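Local coordinates for protein xyloglucan-specific endo-beta-1,4-glucanase BoGH9A (Bacteroides ovatus, PDB 6DHT) that hydrolyses internal beta-1,4-glucosidic linkages in the backbone of xyloglucan, releasing xyloglucan oligosaccharides, at residues Y117-M122 with N203-N208. Numbering follows the deposited sequence.
Sequences YQRTAM and NIPESN. With CA (calcium ion), chain D.
The guanidinium of Arg119 meets the carboxylate of Glu206 at its edge, while Pro205 CD and Ile204 CD1 approach obliquely; Met122 SD, in the guanidinium plane, accepts a weak hydrogen bond from Arg119 NH1. The pair illustrates an end-on, bidentate salt bridge: Arg119 NH1 reaches Glu206 OE2 at 3.0 Å on its syn side, and Arg119 NH2 reaches Glu206 OE1, also at 3.0 Å, from above the carboxylate plane. The two planes are 52° apart, so the grip is twisted. Arg119 runs extended from CG to NE, whereas the Glu206 chain folds about CB-CG (chi2 78°), which carries CD, the carboxylate carbon, toward the guanidinium edge. Met122 CE touches Pro205 CG at 4.1 Å. An alanine in place of Arg119 would probably leave the carboxylates of Glu206 and Glu217 without their shared cationic mate. Glu206 also binds calcium through its backbone O at 2.4 Å, with Asn209, Thr211, Asp213 and Asp216, so the salt bridge ties a calcium-binding loop to the segment 117-122. Within the GH9 catalytic domain, that segment follows helix 105-117, whose Tyr116 packs on Ile204 and Pro205, while helix 213-226 supplies Glu217 to Arg119 NH2 and Phe220 to Met122.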
loop_
_atom_site.group_PDB
_atom_site.type_symbol
_atom_site.label_atom_id
_atom_site.label_comp_id
_atom_site.label_asym_id
_atom_site.label_seq_id
_atom_site.Cartn_x
_atom_site.Cartn_y
_atom_site.Cartn_z
ATOM N N TYR A 117 4.748 13.877 -0.622
ATOM C CA TYR A 117 3.845 14.800 -1.280
ATOM C C TYR A 117 2.501 14.933 -0.537
ATOM O O TYR A 117 1.844 15.979 -0.606
ATOM C CB TYR A 117 3.615 14.382 -2.726
ATOM C CG TYR A 117 4.819 14.590 -3.606
ATOM C CD1 TYR A 117 5.199 15.872 -4.004
ATOM C CD2 TYR A 117 5.560 13.513 -4.076
ATOM C CE1 TYR A 117 6.274 16.068 -4.834
ATOM C CE2 TYR A 117 6.649 13.708 -4.883
ATOM C CZ TYR A 117 6.996 14.997 -5.264
ATOM O OH TYR A 117 8.087 15.160 -6.100
ATOM N N GLN A 118 2.080 13.893 0.173
ATOM C CA GLN A 118 0.838 13.937 0.937
ATOM C C GLN A 118 0.942 14.664 2.294
ATOM O O GLN A 118 -0.048 14.760 3.044
ATOM C CB GLN A 118 0.309 12.527 1.194
ATOM C CG GLN A 118 -0.100 11.721 -0.036
ATOM C CD GLN A 118 -1.354 12.239 -0.706
ATOM O OE1 GLN A 118 -1.283 12.932 -1.721
ATOM N NE2 GLN A 118 -2.508 11.860 -0.174
ATOM N N ARG A 119 2.133 15.133 2.654
ATOM C CA ARG A 119 2.321 15.685 3.993
ATOM C C ARG A 119 1.585 16.993 4.165
ATOM O O ARG A 119 1.588 17.838 3.276
ATOM C CB ARG A 119 3.792 15.979 4.259
ATOM C CG ARG A 119 4.659 14.742 4.513
ATOM C CD ARG A 119 6.022 15.175 4.966
ATOM N NE ARG A 119 6.984 14.071 4.970
ATOM C CZ ARG A 119 8.261 14.218 5.303
ATOM N NH1 ARG A 119 8.696 15.415 5.682
ATOM N NH2 ARG A 119 9.092 13.177 5.271
ATOM N N THR A 120 0.998 17.138 5.349
ATOM C CA THR A 120 0.328 18.370 5.780
ATOM C C THR A 120 1.248 19.167 6.693
ATOM O O THR A 120 2.251 18.660 7.185
ATOM C CB THR A 120 -0.939 18.052 6.578
ATOM O OG1 THR A 120 -0.616 17.489 7.859
ATOM C CG2 THR A 120 -1.845 17.119 5.775
ATOM N N ALA A 121 0.877 20.422 6.933
ATOM C CA ALA A 121 1.522 21.261 7.939
ATOM C C ALA A 121 2.980 21.541 7.654
ATOM O O ALA A 121 3.754 21.797 8.576
ATOM C CB ALA A 121 1.371 20.650 9.337
ATOM N N MET A 122 3.382 21.493 6.391
ATOM C CA MET A 122 4.732 21.922 6.056
ATOM C C MET A 122 4.887 22.290 4.597
ATOM O O MET A 122 4.166 21.787 3.729
ATOM C CB MET A 122 5.755 20.864 6.442
ATOM C CG MET A 122 5.884 19.708 5.486
ATOM S SD MET A 122 7.179 18.665 6.138
ATOM C CE MET A 122 8.607 19.273 5.263
ATOM N N ASN A 203 15.490 11.579 -1.309
ATOM C CA ASN A 203 15.523 13.032 -1.372
ATOM C C ASN A 203 14.306 13.677 -0.722
ATOM O O ASN A 203 13.524 14.385 -1.363
ATOM C CB ASN A 203 15.718 13.522 -2.810
ATOM C CG ASN A 203 15.914 15.025 -2.884
ATOM O OD1 ASN A 203 16.448 15.640 -1.964
ATOM N ND2 ASN A 203 15.456 15.628 -3.962
ATOM N N ILE A 204 14.144 13.385 0.562
ATOM C CA ILE A 204 13.204 14.066 1.438
ATOM C C ILE A 204 14.023 14.918 2.417
ATOM O O ILE A 204 15.238 14.765 2.500
ATOM C CB ILE A 204 12.296 13.073 2.201
ATOM C CG1 ILE A 204 13.120 11.998 2.925
ATOM C CG2 ILE A 204 11.310 12.432 1.242
ATOM C CD1 ILE A 204 12.317 11.129 3.865
ATOM N N PRO A 205 13.376 15.822 3.157
ATOM C CA PRO A 205 14.145 16.690 4.056
ATOM C C PRO A 205 15.007 15.904 5.047
ATOM O O PRO A 205 16.049 16.401 5.496
ATOM C CB PRO A 205 13.061 17.516 4.750
ATOM C CG PRO A 205 11.958 17.564 3.751
ATOM C CD PRO A 205 11.961 16.210 3.111
ATOM N N GLU A 206 14.597 14.675 5.341
ATOM C CA GLU A 206 15.257 13.856 6.351
ATOM C C GLU A 206 16.288 12.896 5.738
ATOM O O GLU A 206 16.775 11.987 6.425
ATOM C CB GLU A 206 14.221 13.088 7.187
ATOM C CG GLU A 206 13.130 13.983 7.823
ATOM C CD GLU A 206 12.015 14.422 6.865
ATOM O OE1 GLU A 206 11.940 13.929 5.714
ATOM O OE2 GLU A 206 11.188 15.278 7.292
ATOM N N SER A 207 16.625 13.092 4.468
ATOM C CA SER A 207 17.534 12.174 3.785
ATOM C C SER A 207 18.981 12.244 4.272
ATOM O O SER A 207 19.755 11.338 3.994
ATOM C CB SER A 207 17.512 12.353 2.269
ATOM O OG SER A 207 16.295 11.853 1.714
ATOM N N ASN A 208 19.341 13.292 5.007
ATOM C CA ASN A 208 20.734 13.412 5.467
ATOM C C ASN A 208 20.913 13.201 6.963
ATOM O O ASN A 208 21.982 13.487 7.504
ATOM C CB ASN A 208 21.337 14.744 5.014
ATOM C CG ASN A 208 21.500 14.817 3.501
ATOM O OD1 ASN A 208 21.120 15.803 2.873
ATOM N ND2 ASN A 208 22.043 13.758 2.905
HETATM CA CA CA D . 16.886 9.668 6.833
HETATM O O HOH W 1 19.127 9.427 6.124
#